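Local coordinates for ABC transporter substrate-binding protein (Vibrio cholerae, PDB 3LKV) that probably captures a small ligand, here phenylalanine, between two lobes in the periplasm and delivers it to an ABC transporter for uptake, at residues T99-A104 against K108-P113; T118-L123 against A251-A256; E131-I136 against S194-A199; E135-V140 against K220-G225. One frame throughout, in Å; residues are numbered along the deposited sequence.

Interaction 1 (T99-A104 against K108-P113). With ZN (zinc ion), chain D; PHE (phenylalanine), chain B.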
loop_
_atom_site.group_PDB
_atom_site.type_symbol
_atom_site.label_atom_id
_atom_site.label_comp_id
_atom_site.label_asym_id
_atom_site.label_seq_id
_atom_site.Cartn_x
_atom_site.Cartn_y
_atom_site.Cartn_z
ATOM N N THR A 99 -10.677 -22.914 5.891
ATOM C CA THR A 99 -10.302 -24.267 6.245
ATOM C C THR A 99 -11.281 -25.317 5.671
ATOM O O THR A 99 -10.853 -26.297 5.035
ATOM C CB THR A 99 -10.235 -24.387 7.786
ATOM O OG1 THR A 99 -9.043 -23.703 8.263
ATOM C CG2 THR A 99 -10.324 -25.847 8.232
ATOM N N ASP A 100 -12.574 -25.108 5.871
ATOM C CA ASP A 100 -13.618 -26.098 5.458
ATOM C C ASP A 100 -14.886 -25.371 5.006
ATOM O O ASP A 100 -15.806 -25.092 5.794
ATOM C CB ASP A 100 -13.925 -27.023 6.606
ATOM C CG ASP A 100 -15.106 -27.945 6.333
ATOM O OD1 ASP A 100 -15.531 -28.094 5.177
ATOM O OD2 ASP A 100 -15.632 -28.498 7.309
ATOM N N PRO A 101 -14.921 -25.017 3.726
ATOM C CA PRO A 101 -16.044 -24.221 3.240
ATOM C C PRO A 101 -17.392 -24.890 3.287
ATOM O O PRO A 101 -18.396 -24.185 3.371
ATOM C CB PRO A 101 -15.672 -23.878 1.807
ATOM C CG PRO A 101 -14.245 -24.328 1.620
ATOM C CD PRO A 101 -13.864 -25.224 2.719
ATOM N N VAL A 102 -17.438 -26.216 3.228
ATOM C CA VAL A 102 -18.734 -26.900 3.307
ATOM C C VAL A 102 -19.237 -26.803 4.723
ATOM O O VAL A 102 -20.386 -26.385 4.956
ATOM C CB VAL A 102 -18.665 -28.367 2.843
ATOM C CG1 VAL A 102 -20.099 -29.109 3.040
ATOM C CG2 VAL A 102 -18.138 -28.408 1.392
ATOM N N GLY A 103 -18.369 -27.133 5.668
ATOM C CA GLY A 103 -18.719 -27.085 7.089
ATOM C C GLY A 103 -19.093 -25.660 7.483
ATOM O O GLY A 103 -19.945 -25.488 8.315
ATOM N N ALA A 104 -18.508 -24.649 6.823
ATOM C CA ALA A 104 -18.778 -23.239 7.143
ATOM C C ALA A 104 -19.991 -22.741 6.437
ATOM O O ALA A 104 -20.372 -21.576 6.631
ATOM C CB ALA A 104 -17.580 -22.352 6.780
ATOM N N LYS A 108 -22.383 -25.551 -0.903
ATOM C CA LYS A 108 -22.992 -26.864 -0.658
ATOM C C LYS A 108 -21.973 -28.006 -0.882
ATOM O O LYS A 108 -22.001 -29.039 -0.223
ATOM C CB LYS A 108 -24.207 -27.022 -1.574
ATOM C CG LYS A 108 -25.129 -28.160 -1.084
ATOM C CD LYS A 108 -26.274 -28.524 -2.034
ATOM C CE LYS A 108 -26.658 -29.996 -1.812
ATOM N NZ LYS A 108 -27.989 -30.316 -2.330
ATOM N N GLN A 109 -21.082 -27.825 -1.842
ATOM C CA GLN A 109 -20.017 -28.802 -2.108
ATOM C C GLN A 109 -18.900 -28.101 -2.889
ATOM O O GLN A 109 -19.102 -27.059 -3.491
ATOM C CB GLN A 109 -20.550 -30.024 -2.911
ATOM C CG GLN A 109 -20.885 -29.767 -4.409
ATOM C CD GLN A 109 -22.268 -29.143 -4.614
ATOM O OE1 GLN A 109 -23.220 -29.504 -3.955
ATOM N NE2 GLN A 109 -22.375 -28.227 -5.547
ATOM N N LEU A 110 -17.738 -28.707 -2.905
ATOM C CA LEU A 110 -16.582 -28.108 -3.578
ATOM C C LEU A 110 -16.672 -28.140 -5.124
ATOM O O LEU A 110 -16.264 -27.189 -5.769
ATOM C CB LEU A 110 -15.321 -28.783 -3.101
ATOM C CG LEU A 110 -15.115 -28.723 -1.582
ATOM C CD1 LEU A 110 -13.893 -29.604 -1.206
ATOM C CD2 LEU A 110 -14.992 -27.281 -1.086
ATOM N N GLU A 111 -17.241 -29.205 -5.695
ATOM C CA GLU A 111 -17.370 -29.319 -7.158
ATOM C C GLU A 111 -18.560 -28.508 -7.664
ATOM O O GLU A 111 -19.683 -28.741 -7.268
ATOM C CB GLU A 111 -17.517 -30.798 -7.553
ATOM C CG GLU A 111 -17.630 -31.120 -9.111
ATOM C CD GLU A 111 -16.377 -30.696 -9.922
ATOM O OE1 GLU A 111 -15.310 -30.581 -9.324
ATOM O OE2 GLU A 111 -16.459 -30.456 -11.168
ATOM N N GLN A 112 -18.337 -27.538 -8.532
ATOM C CA GLN A 112 -19.474 -26.806 -9.121
ATOM C C GLN A 112 -20.433 -26.201 -8.026
ATOM O O GLN A 112 -21.612 -26.513 -7.938
ATOM C CB GLN A 112 -20.233 -27.726 -10.114
ATOM C CG GLN A 112 -19.423 -28.038 -11.428
ATOM C CD GLN A 112 -18.998 -26.766 -12.144
ATOM O OE1 GLN A 112 -19.815 -26.115 -12.792
ATOM N NE2 GLN A 112 -17.724 -26.391 -12.015
ATOM N N PRO A 113 -19.905 -25.318 -7.199
ATOM C CA PRO A 113 -20.696 -24.871 -6.072
ATOM C C PRO A 113 -22.042 -24.281 -6.459
ATOM O O PRO A 113 -22.985 -24.344 -5.684
ATOM C CB PRO A 113 -19.800 -23.859 -5.365
ATOM C CG PRO A 113 -18.531 -23.763 -6.165
ATOM C CD PRO A 113 -18.505 -24.874 -7.155
HETATM ZN ZN ZN D . -15.105 -29.532 -11.876
HETATM N N PHE B . -8.081 -21.138 7.572
HETATM C CA PHE B . -8.460 -20.085 8.598
HETATM C C PHE B . -9.980 -19.792 8.468
HETATM O O PHE B . -10.688 -20.659 7.877
HETATM C CB PHE B . -7.594 -18.823 8.477
HETATM C CG PHE B . -6.194 -18.994 9.062
HETATM C CD1 PHE B . -6.007 -19.050 10.455
HETATM C CD2 PHE B . -5.090 -19.122 8.248
HETATM C CE1 PHE B . -4.772 -19.234 10.990
HETATM C CE2 PHE B . -3.847 -19.295 8.776
HETATM C CZ PHE B . -3.659 -19.364 10.140
HETATM O OXT PHE B . -10.535 -18.776 8.941
#
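Leu-110 reaches with one branch, CD2, into the angle between Pro-101 and Val-102, and these three side chains carry most of the apolar contact between 99-104 and 108-113. Its CD2 lies 4.1 Å from CG of Pro-101, the two side chains crossing at about a right angle. Against Val-102 the approach is slanted, with CG2 of Val-102 4.2 Å from CD2 of Leu-110. The branches of Val-102 divide the work: with CG1 trans to the backbone N (chi1 176°), that methyl meets the carbonyl O of Lys-108 at 3.8 Å, while CG2 rests on CA of Gln-109. No hydrogen bond joins the segments, and the contact is small and lies at the surface. Both segments belong to the long connection between strands 93-98 and 117-121, neighbours in the parallel sheet of one lobe of a periplasmic-binding-protein fold. The turn that presents Pro-101 and Val-102 is held by an Asx motif: the backbone N of Gly-103 donates to OD1 of Asp-100 at 3.0 Å, nearly straight at 171° but from above the carboxylate plane. The other carboxylate oxygen, OD2, is hydrogen-bonded to Ser-156. At the start of this turn Thr-99 grips the bound phenylalanine twice, its backbone N donating to the ligand O (3.0 Å) and its OG1 accepting from the ligand N (2.8 Å). At the far end of the loop, OE2 of Glu-111 binds a zinc ion at 1.8 Å together with Asp-267, whose other carboxylate oxygen accepts a hydrogen bond from NE2 of Gln-112.

Interaction 2 (T118-L123 against A251-A256). With PHE (phenylalanine), chain B.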
loop_
_atom_site.group_PDB
_atom_site.type_symbol
_atom_site.label_atom_id
_atom_site.label_comp_id
_atom_site.label_asym_id
_atom_site.label_seq_id
_atom_site.Cartn_x
_atom_site.Cartn_y
_atom_site.Cartn_z
ATOM N N THR A 118 -17.333 -19.049 -4.533
ATOM C CA THR A 118 -16.288 -19.994 -4.873
ATOM C C THR A 118 -15.016 -19.582 -4.191
ATOM O O THR A 118 -15.030 -18.594 -3.471
ATOM C CB THR A 118 -16.029 -20.105 -6.391
ATOM O OG1 THR A 118 -15.174 -21.252 -6.622
ATOM C CG2 THR A 118 -15.392 -18.883 -6.915
ATOM N N GLY A 119 -13.932 -20.335 -4.404
ATOM C CA GLY A 119 -12.630 -19.920 -3.870
ATOM C C GLY A 119 -11.670 -21.021 -3.467
ATOM O O GLY A 119 -11.637 -22.072 -4.069
ATOM N N LEU A 120 -10.886 -20.764 -2.445
ATOM C CA LEU A 120 -9.752 -21.613 -2.089
ATOM C C LEU A 120 -9.784 -22.005 -0.609
ATOM O O LEU A 120 -9.944 -21.161 0.288
ATOM C CB LEU A 120 -8.459 -20.891 -2.389
ATOM C CG LEU A 120 -7.779 -21.085 -3.745
ATOM C CD1 LEU A 120 -6.942 -19.883 -4.308
ATOM C CD2 LEU A 120 -6.858 -22.320 -3.609
ATOM N N SER A 121 -9.590 -23.294 -0.374
ATOM C CA SER A 121 -9.505 -23.834 0.958
ATOM C C SER A 121 -8.079 -24.141 1.411
ATOM O O SER A 121 -7.284 -24.692 0.618
ATOM C CB SER A 121 -10.321 -25.128 1.029
ATOM O OG SER A 121 -10.066 -25.762 2.274
ATOM N N ASP A 122 -7.775 -23.846 2.687
ATOM C CA ASP A 122 -6.452 -24.212 3.318
ATOM C C ASP A 122 -6.606 -25.312 4.364
ATOM O O ASP A 122 -6.024 -25.246 5.448
ATOM C CB ASP A 122 -5.715 -23.020 3.945
ATOM C CG ASP A 122 -6.465 -22.407 5.133
ATOM O OD1 ASP A 122 -7.695 -22.504 5.116
ATOM O OD2 ASP A 122 -5.841 -21.821 6.073
ATOM N N LEU A 123 -7.405 -26.320 4.018
ATOM C CA LEU A 123 -7.725 -27.411 4.927
ATOM C C LEU A 123 -6.433 -28.050 5.418
ATOM O O LEU A 123 -5.674 -28.455 4.608
ATOM C CB LEU A 123 -8.578 -28.460 4.234
ATOM C CG LEU A 123 -8.841 -29.701 5.113
ATOM C CD1 LEU A 123 -9.577 -29.282 6.381
ATOM C CD2 LEU A 123 -9.627 -30.793 4.365
ATOM N N ALA A 251 -6.071 -14.855 -7.127
ATOM C CA ALA A 251 -6.215 -13.860 -8.197
ATOM C C ALA A 251 -6.694 -14.490 -9.477
ATOM O O ALA A 251 -7.310 -13.818 -10.272
ATOM C CB ALA A 251 -4.883 -13.128 -8.452
ATOM N N ASP A 252 -6.353 -15.747 -9.721
ATOM C CA ASP A 252 -6.911 -16.475 -10.838
ATOM C C ASP A 252 -8.416 -16.515 -10.802
ATOM O O ASP A 252 -9.029 -16.329 -11.823
ATOM C CB ASP A 252 -6.455 -17.948 -10.896
ATOM C CG ASP A 252 -4.971 -18.116 -11.158
ATOM O OD1 ASP A 252 -4.269 -17.127 -11.516
ATOM O OD2 ASP A 252 -4.497 -19.278 -11.010
ATOM N N TYR A 253 -9.016 -16.796 -9.650
ATOM C CA TYR A 253 -10.468 -16.812 -9.542
ATOM C C TYR A 253 -11.052 -15.401 -9.781
ATOM O O TYR A 253 -11.996 -15.166 -10.569
ATOM C CB TYR A 253 -10.893 -17.312 -8.123
ATOM C CG TYR A 253 -10.780 -18.812 -7.872
ATOM C CD1 TYR A 253 -11.911 -19.638 -7.945
ATOM C CD2 TYR A 253 -9.575 -19.395 -7.529
ATOM C CE1 TYR A 253 -11.846 -20.997 -7.756
ATOM C CE2 TYR A 253 -9.483 -20.830 -7.333
ATOM C CZ TYR A 253 -10.628 -21.603 -7.444
ATOM O OH TYR A 253 -10.599 -22.967 -7.218
ATOM N N VAL A 254 -10.501 -14.429 -9.073
ATOM C CA VAL A 254 -10.976 -13.057 -9.234
ATOM C C VAL A 254 -10.877 -12.608 -10.717
ATOM O O VAL A 254 -11.830 -12.099 -11.268
ATOM C CB VAL A 254 -10.212 -12.111 -8.322
ATOM C CG1 VAL A 254 -10.585 -10.680 -8.634
ATOM C CG2 VAL A 254 -10.488 -12.443 -6.847
ATOM N N ALA A 255 -9.754 -12.853 -11.382
ATOM C CA ALA A 255 -9.636 -12.427 -12.787
ATOM C C ALA A 255 -10.643 -13.161 -13.667
ATOM O O ALA A 255 -11.252 -12.545 -14.550
ATOM C CB ALA A 255 -8.219 -12.561 -13.356
ATOM N N ALA A 256 -10.844 -14.460 -13.420
ATOM C CA ALA A 256 -11.762 -15.223 -14.265
ATOM C C ALA A 256 -13.159 -14.641 -14.082
ATOM O O ALA A 256 -13.892 -14.462 -15.040
ATOM C CB ALA A 256 -11.705 -16.742 -13.920
HETATM N N PHE B . -8.081 -21.138 7.572
HETATM C CA PHE B . -8.460 -20.085 8.598
HETATM C C PHE B . -9.980 -19.792 8.468
HETATM O O PHE B . -10.688 -20.659 7.877
HETATM C CB PHE B . -7.594 -18.823 8.477
HETATM C CG PHE B . -6.194 -18.994 9.062
HETATM C CD1 PHE B . -6.007 -19.050 10.455
HETATM C CD2 PHE B . -5.090 -19.122 8.248
HETATM C CE1 PHE B . -4.772 -19.234 10.990
HETATM C CE2 PHE B . -3.847 -19.295 8.776
HETATM C CZ PHE B . -3.659 -19.364 10.140
HETATM O OXT PHE B . -10.535 -18.776 8.941
#
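A helix laid antiparallel along a strand of the central parallel sheet, as in the alpha/beta lobes of periplasmic binding proteins, forms this contact: helix 251-256 runs at 176° to strand 118-121, their axes 8.8 Å apart. Tyr-253 bridges the gap. Its ring lies over Gly-119, whose CA stands 4.2 Å from the ring centroid and 17° off the ring normal, a CH-pi contact displaced toward the rim. The backbone angles of Gly-119 (phi 148°) would press a CB against the carbonyl O of Thr-118, which calls for glycine. Thr-118 and Leu-120 come to the same ring obliquely, Thr-118 OG1 at 3.5 Å from CE1 of Tyr-253 and Leu-120 CG at 4.0 Å from CE2 of Tyr-253. With CG of Tyr-253 trans to its own carbonyl carbon, the ring is carried out from the helix over the strand. The polar ends are satisfied: OH of Tyr-253 is hydrogen-bonded to the backbone O of Asp-267, and OG1 of Thr-118 to that of Leu-266. Beyond the strand end, OD2 of Asp-122 accepts from the N of the bound phenylalanine at 2.8 Å and is also hydrogen-bonded to Tyr-243. Strand 117-121 lies between strands 93-98 and 269-270, and Tyr-253 touches Val-94 of the first and Gln-269 of the second, while Ala-251 and Val-254 turn to helix 20-35.

Interaction 3 (E131-I136 against S194-A199). With ZN (zinc ion), chain E.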
loop_
_atom_site.group_PDB
_atom_site.type_symbol
_atom_site.label_atom_id
_atom_site.label_comp_id
_atom_site.label_asym_id
_atom_site.label_seq_id
_atom_site.Cartn_x
_atom_site.Cartn_y
_atom_site.Cartn_z
ATOM N N GLU A 131 1.001 -37.378 13.089
ATOM C CA GLU A 131 2.054 -38.347 12.792
ATOM C C GLU A 131 3.372 -37.622 12.905
ATOM O O GLU A 131 4.321 -38.165 13.443
ATOM C CB GLU A 131 1.862 -39.074 11.430
ATOM C CG GLU A 131 0.628 -40.046 11.496
ATOM C CD GLU A 131 0.159 -40.731 10.162
ATOM O OE1 GLU A 131 0.117 -40.081 9.076
ATOM O OE2 GLU A 131 -0.247 -41.934 10.248
ATOM N N LEU A 132 3.407 -36.356 12.521
ATOM C CA LEU A 132 4.649 -35.609 12.616
ATOM C C LEU A 132 5.027 -35.275 14.077
ATOM O O LEU A 132 6.209 -35.382 14.448
ATOM C CB LEU A 132 4.576 -34.391 11.727
ATOM C CG LEU A 132 5.797 -33.497 11.575
ATOM C CD1 LEU A 132 7.066 -34.289 11.243
ATOM C CD2 LEU A 132 5.502 -32.463 10.473
ATOM N N ILE A 133 4.037 -34.938 14.906
ATOM C CA ILE A 133 4.250 -34.692 16.323
ATOM C C ILE A 133 4.799 -35.958 16.985
ATOM O O ILE A 133 5.731 -35.889 17.764
ATOM C CB ILE A 133 2.951 -34.236 17.044
ATOM C CG1 ILE A 133 2.570 -32.796 16.659
ATOM C CG2 ILE A 133 3.104 -34.263 18.540
ATOM C CD1 ILE A 133 1.043 -32.402 17.026
ATOM N N LYS A 134 4.242 -37.109 16.630
ATOM C CA LYS A 134 4.707 -38.405 17.161
ATOM C C LYS A 134 6.141 -38.747 16.720
ATOM O O LYS A 134 6.896 -39.378 17.449
ATOM C CB LYS A 134 3.740 -39.530 16.766
ATOM C CG LYS A 134 3.893 -40.881 17.571
ATOM C CD LYS A 134 2.535 -41.722 17.598
ATOM C CE LYS A 134 2.714 -43.290 17.434
ATOM N NZ LYS A 134 1.820 -43.829 16.300
ATOM N N GLU A 135 6.517 -38.295 15.539
ATOM C CA GLU A 135 7.853 -38.508 14.998
ATOM C C GLU A 135 8.911 -37.651 15.696
ATOM O O GLU A 135 10.016 -38.125 15.988
ATOM C CB GLU A 135 7.875 -38.212 13.486
ATOM C CG GLU A 135 9.135 -38.713 12.781
ATOM C CD GLU A 135 9.276 -38.222 11.323
ATOM O OE1 GLU A 135 8.349 -37.627 10.729
ATOM O OE2 GLU A 135 10.352 -38.419 10.774
ATOM N N ILE A 136 8.572 -36.399 15.936
ATOM C CA ILE A 136 9.459 -35.448 16.590
ATOM C C ILE A 136 9.570 -35.734 18.073
ATOM O O ILE A 136 10.604 -35.487 18.645
ATOM C CB ILE A 136 8.940 -33.978 16.429
ATOM C CG1 ILE A 136 9.155 -33.477 15.005
ATOM C CG2 ILE A 136 9.620 -33.019 17.418
ATOM C CD1 ILE A 136 8.354 -32.234 14.681
ATOM N N SER A 194 -0.177 -31.402 29.036
ATOM C CA SER A 194 0.047 -31.725 27.640
ATOM C C SER A 194 1.493 -31.987 27.375
ATOM O O SER A 194 2.323 -31.329 27.928
ATOM C CB SER A 194 -0.420 -30.569 26.773
ATOM O OG SER A 194 -1.773 -30.294 27.044
ATOM N N ASP A 195 1.817 -32.937 26.523
ATOM C CA ASP A 195 3.218 -33.092 26.119
ATOM C C ASP A 195 3.567 -32.118 25.040
ATOM O O ASP A 195 4.730 -31.813 24.860
ATOM C CB ASP A 195 3.523 -34.528 25.673
ATOM C CG ASP A 195 3.307 -35.547 26.806
ATOM O OD1 ASP A 195 3.930 -35.353 27.850
ATOM O OD2 ASP A 195 2.501 -36.502 26.664
ATOM N N VAL A 196 2.570 -31.613 24.315
ATOM C CA VAL A 196 2.810 -30.639 23.244
ATOM C C VAL A 196 1.513 -29.912 22.997
ATOM O O VAL A 196 0.454 -30.488 23.196
ATOM C CB VAL A 196 3.305 -31.329 21.956
ATOM C CG1 VAL A 196 2.321 -32.435 21.488
ATOM C CG2 VAL A 196 3.591 -30.314 20.856
ATOM N N ILE A 197 1.580 -28.647 22.614
ATOM C CA ILE A 197 0.402 -27.905 22.240
ATOM C C ILE A 197 0.359 -27.854 20.697
ATOM O O ILE A 197 1.377 -27.518 20.033
ATOM C CB ILE A 197 0.454 -26.483 22.742
ATOM C CG1 ILE A 197 0.722 -26.411 24.270
ATOM C CG2 ILE A 197 -0.798 -25.770 22.342
ATOM C CD1 ILE A 197 -0.369 -26.926 25.092
ATOM N N TYR A 198 -0.790 -28.206 20.152
ATOM C CA TYR A 198 -1.039 -28.101 18.743
ATOM C C TYR A 198 -1.678 -26.756 18.498
ATOM O O TYR A 198 -2.809 -26.513 18.879
ATOM C CB TYR A 198 -1.979 -29.220 18.287
ATOM C CG TYR A 198 -2.369 -29.189 16.803
ATOM C CD1 TYR A 198 -1.413 -29.109 15.822
ATOM C CD2 TYR A 198 -3.692 -29.286 16.404
ATOM C CE1 TYR A 198 -1.740 -29.127 14.492
ATOM C CE2 TYR A 198 -4.045 -29.310 15.036
ATOM C CZ TYR A 198 -3.063 -29.227 14.086
ATOM O OH TYR A 198 -3.372 -29.206 12.748
ATOM N N ALA A 199 -0.935 -25.865 17.860
ATOM C CA ALA A 199 -1.448 -24.541 17.564
ATOM C C ALA A 199 -2.145 -24.667 16.192
ATOM O O ALA A 199 -1.493 -24.770 15.163
ATOM C CB ALA A 199 -0.291 -23.497 17.530
HETATM ZN ZN ZN E . 3.431 -29.967 29.171
HETATM O O HOH W 1 4.010 -31.118 31.286
HETATM O O HOH W 2 5.456 -30.756 28.378
#
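Ile-133 presses its CG2 methyl against CG1 of Val-196, 3.6 Å away, where helix 131-136 passes over strand 196-199. The two side chains meet at a slant, and both leave their backbones in the direction of the opposing segment. Val-196 has CG1 set between its own backbone N and carbonyl carbon (chi1 56°), and it is this branch that faces the helix. The longer arm of Ile-133, extended at chi2 (164°), carries CD1 along the strand to Tyr-198, where it approaches CD1 of the ring obliquely at 4.3 Å. Thus one isoleucine spans two strand residues, Val-196 and Tyr-198, with its gamma methyl on the first and its delta methyl on the second. Between them Ile-197 turns its side chain away from the helix, toward the other face of the sheet. This is helix-on-sheet packing in the second lobe of the periplasmic-binding-protein fold, whose mixed sheet places strand 196-199 between 142-147 and 223-225. Ile-143 and Phe-224 on these two strands also touch Ile-133. Tyr-198 has its polar end anchored to the same helix, as its OH is hydrogen-bonded to ND1 of His-129. Just ahead of the strand the backbone O of Ser-194 binds a zinc ion at 2.1 Å; Ala-191, Thr-221 and two waters complete the ligands. Across the two segments the contact is wholly apolar, without a hydrogen bond, and all three touching residues are buried. Burial of these apolar groups probably does most to hold the helix here, while the Tyr-198 to His-129 bond adds a directional tie alongside.

Interaction 4 (E135-V140 against K220-G225). With ZN (zinc ion), chain E.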
loop_
_atom_site.group_PDB
_atom_site.type_symbol
_atom_site.label_atom_id
_atom_site.label_comp_id
_atom_site.label_asym_id
_atom_site.label_seq_id
_atom_site.Cartn_x
_atom_site.Cartn_y
_atom_site.Cartn_z
ATOM N N GLU A 135 6.517 -38.295 15.539
ATOM C CA GLU A 135 7.853 -38.508 14.998
ATOM C C GLU A 135 8.911 -37.651 15.696
ATOM O O GLU A 135 10.016 -38.125 15.988
ATOM C CB GLU A 135 7.875 -38.212 13.486
ATOM C CG GLU A 135 9.135 -38.713 12.781
ATOM C CD GLU A 135 9.276 -38.222 11.323
ATOM O OE1 GLU A 135 8.349 -37.627 10.729
ATOM O OE2 GLU A 135 10.352 -38.419 10.774
ATOM N N ILE A 136 8.572 -36.399 15.936
ATOM C CA ILE A 136 9.459 -35.448 16.590
ATOM C C ILE A 136 9.570 -35.734 18.073
ATOM O O ILE A 136 10.604 -35.487 18.645
ATOM C CB ILE A 136 8.940 -33.978 16.429
ATOM C CG1 ILE A 136 9.155 -33.477 15.005
ATOM C CG2 ILE A 136 9.620 -33.019 17.418
ATOM C CD1 ILE A 136 8.354 -32.234 14.681
ATOM N N LEU A 137 8.488 -36.251 18.662
ATOM C CA LEU A 137 8.338 -36.455 20.096
ATOM C C LEU A 137 7.741 -37.834 20.310
ATOM O O LEU A 137 6.537 -37.946 20.548
ATOM C CB LEU A 137 7.359 -35.439 20.704
ATOM C CG LEU A 137 7.729 -33.962 20.709
ATOM C CD1 LEU A 137 6.506 -33.114 20.989
ATOM C CD2 LEU A 137 8.815 -33.728 21.764
ATOM N N PRO A 138 8.578 -38.891 20.272
ATOM C CA PRO A 138 8.037 -40.260 20.210
ATOM C C PRO A 138 7.328 -40.717 21.471
ATOM O O PRO A 138 6.588 -41.682 21.429
ATOM C CB PRO A 138 9.272 -41.147 19.924
ATOM C CG PRO A 138 10.407 -40.157 19.551
ATOM C CD PRO A 138 10.049 -38.871 20.307
ATOM N N ASN A 139 7.541 -40.038 22.582
ATOM C CA ASN A 139 6.855 -40.390 23.836
ATOM C C ASN A 139 5.605 -39.559 24.137
ATOM O O ASN A 139 5.122 -39.578 25.266
ATOM C CB ASN A 139 7.826 -40.270 25.007
ATOM C CG ASN A 139 8.963 -41.280 24.925
ATOM O OD1 ASN A 139 10.124 -40.904 24.870
ATOM N ND2 ASN A 139 8.622 -42.556 24.877
ATOM N N VAL A 140 5.057 -38.855 23.128
ATOM C CA VAL A 140 3.821 -38.080 23.334
ATOM C C VAL A 140 2.697 -39.002 23.741
ATOM O O VAL A 140 2.465 -40.003 23.098
ATOM C CB VAL A 140 3.395 -37.301 22.061
ATOM C CG1 VAL A 140 2.023 -36.629 22.267
ATOM C CG2 VAL A 140 4.409 -36.264 21.774
ATOM N N LYS A 220 7.281 -25.264 29.957
ATOM C CA LYS A 220 8.282 -26.032 29.254
ATOM C C LYS A 220 7.625 -27.064 28.367
ATOM O O LYS A 220 8.043 -28.194 28.323
ATOM C CB LYS A 220 9.222 -26.705 30.260
ATOM C CG LYS A 220 9.905 -25.667 31.204
ATOM C CD LYS A 220 10.122 -26.172 32.614
ATOM C CE LYS A 220 11.569 -25.987 33.071
ATOM N NZ LYS A 220 11.930 -24.568 33.332
ATOM N N THR A 221 6.555 -26.663 27.691
ATOM C CA THR A 221 5.830 -27.524 26.787
ATOM C C THR A 221 6.055 -26.991 25.360
ATOM O O THR A 221 5.952 -25.794 25.144
ATOM C CB THR A 221 4.388 -27.466 27.161
ATOM O OG1 THR A 221 4.295 -28.014 28.470
ATOM C CG2 THR A 221 3.460 -28.216 26.148
ATOM N N PRO A 222 6.430 -27.865 24.420
ATOM C CA PRO A 222 6.626 -27.439 23.049
ATOM C C PRO A 222 5.300 -27.170 22.374
ATOM O O PRO A 222 4.311 -27.744 22.790
ATOM C CB PRO A 222 7.257 -28.634 22.404
ATOM C CG PRO A 222 6.935 -29.799 23.309
ATOM C CD PRO A 222 6.911 -29.239 24.655
ATOM N N VAL A 223 5.300 -26.303 21.370
ATOM C CA VAL A 223 4.147 -26.024 20.515
ATOM C C VAL A 223 4.489 -26.482 19.098
ATOM O O VAL A 223 5.540 -26.143 18.584
ATOM C CB VAL A 223 3.860 -24.501 20.542
ATOM C CG1 VAL A 223 2.739 -24.080 19.559
ATOM C CG2 VAL A 223 3.544 -24.091 21.937
ATOM N N PHE A 224 3.615 -27.280 18.495
ATOM C CA PHE A 224 3.713 -27.643 17.093
ATOM C C PHE A 224 2.709 -26.774 16.340
ATOM O O PHE A 224 1.546 -26.692 16.739
ATOM C CB PHE A 224 3.357 -29.112 16.855
ATOM C CG PHE A 224 3.410 -29.495 15.420
ATOM C CD1 PHE A 224 4.592 -29.874 14.843
ATOM C CD2 PHE A 224 2.302 -29.361 14.627
ATOM C CE1 PHE A 224 4.663 -30.140 13.479
ATOM C CE2 PHE A 224 2.347 -29.627 13.260
ATOM C CZ PHE A 224 3.524 -30.020 12.681
ATOM N N GLY A 225 3.165 -26.143 15.260
ATOM C CA GLY A 225 2.356 -25.200 14.523
ATOM C C GLY A 225 1.755 -25.731 13.229
ATOM O O GLY A 225 2.419 -26.390 12.432
HETATM ZN ZN ZN E . 3.431 -29.967 29.171
HETATM O O HOH W 1 4.010 -31.118 31.286
HETATM O O HOH W 2 5.456 -30.756 28.378
#
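Ile-136 sets CG1, and Leu-137 CG, trans to the carbonyl carbon (chi1 -73° and -66°), and with chi2 near 164° in both the chain runs on straight to CD1, the atom that makes each contact. The two residues sit at and just past the end of helix 126-136, and both leave the backbone toward segment 220-225, Ile-136 reaching Phe-224 and Leu-137 reaching Pro-222. Ile-136 brings CD1 to the edge of the Phe-224 ring, near its plane, 4.4 Å from CE1. Leu-137 meets the proline ring at a slant, its CD1 lying 4.1 Å from CG of Pro-222. Both contacts are light and purely apolar. Val-223, between the two receiving residues, points away from the helix end. Leu-137 is where the chain leaves helical geometry, and a type I beta turn from Leu-137 to Val-140, closed by the bond from Val-140 N to Leu-137 O (3.1 Å), leads toward strand 142-147. On the opposite segment, Lys-220 ends the preceding helix in a Schellman motif, and Thr-221 follows with its OG1 2.2 Å from a zinc ion. The contact thus joins a helix end to the entry of a strand in the mixed sheet of this lobe. Strand 223-225 is flanked there by 196-199 and 237-240; Leu-137 also touches Val-196 on the first, Ile-136 touches Ala-237 on the second, and Phe-224 reaches back to Leu-132 of helix 126-136.

Overall arrangement
Interactions 1 and 2 lie in one lobe and interactions 3 and 4 in the other, with centres about 29 to 34 Å apart across the division. Interaction 1 comes first along the chain; interactions 3 and 4 fall inside the long loop closed by interaction 2. The first pair, 12 Å apart, meets where Thr-99 packs on Ser-121 and Asp-122, and both interactions touch the bound phenylalanine. The second pair, 4 Å apart, shares helix 126-136 and the neighbouring strands 196-199 and 223-225, and both touch the same zinc ion. Strand 117-121 and helix 126-136 follow each other, linking the lobes, consistent with a ligand-binding cleft between them.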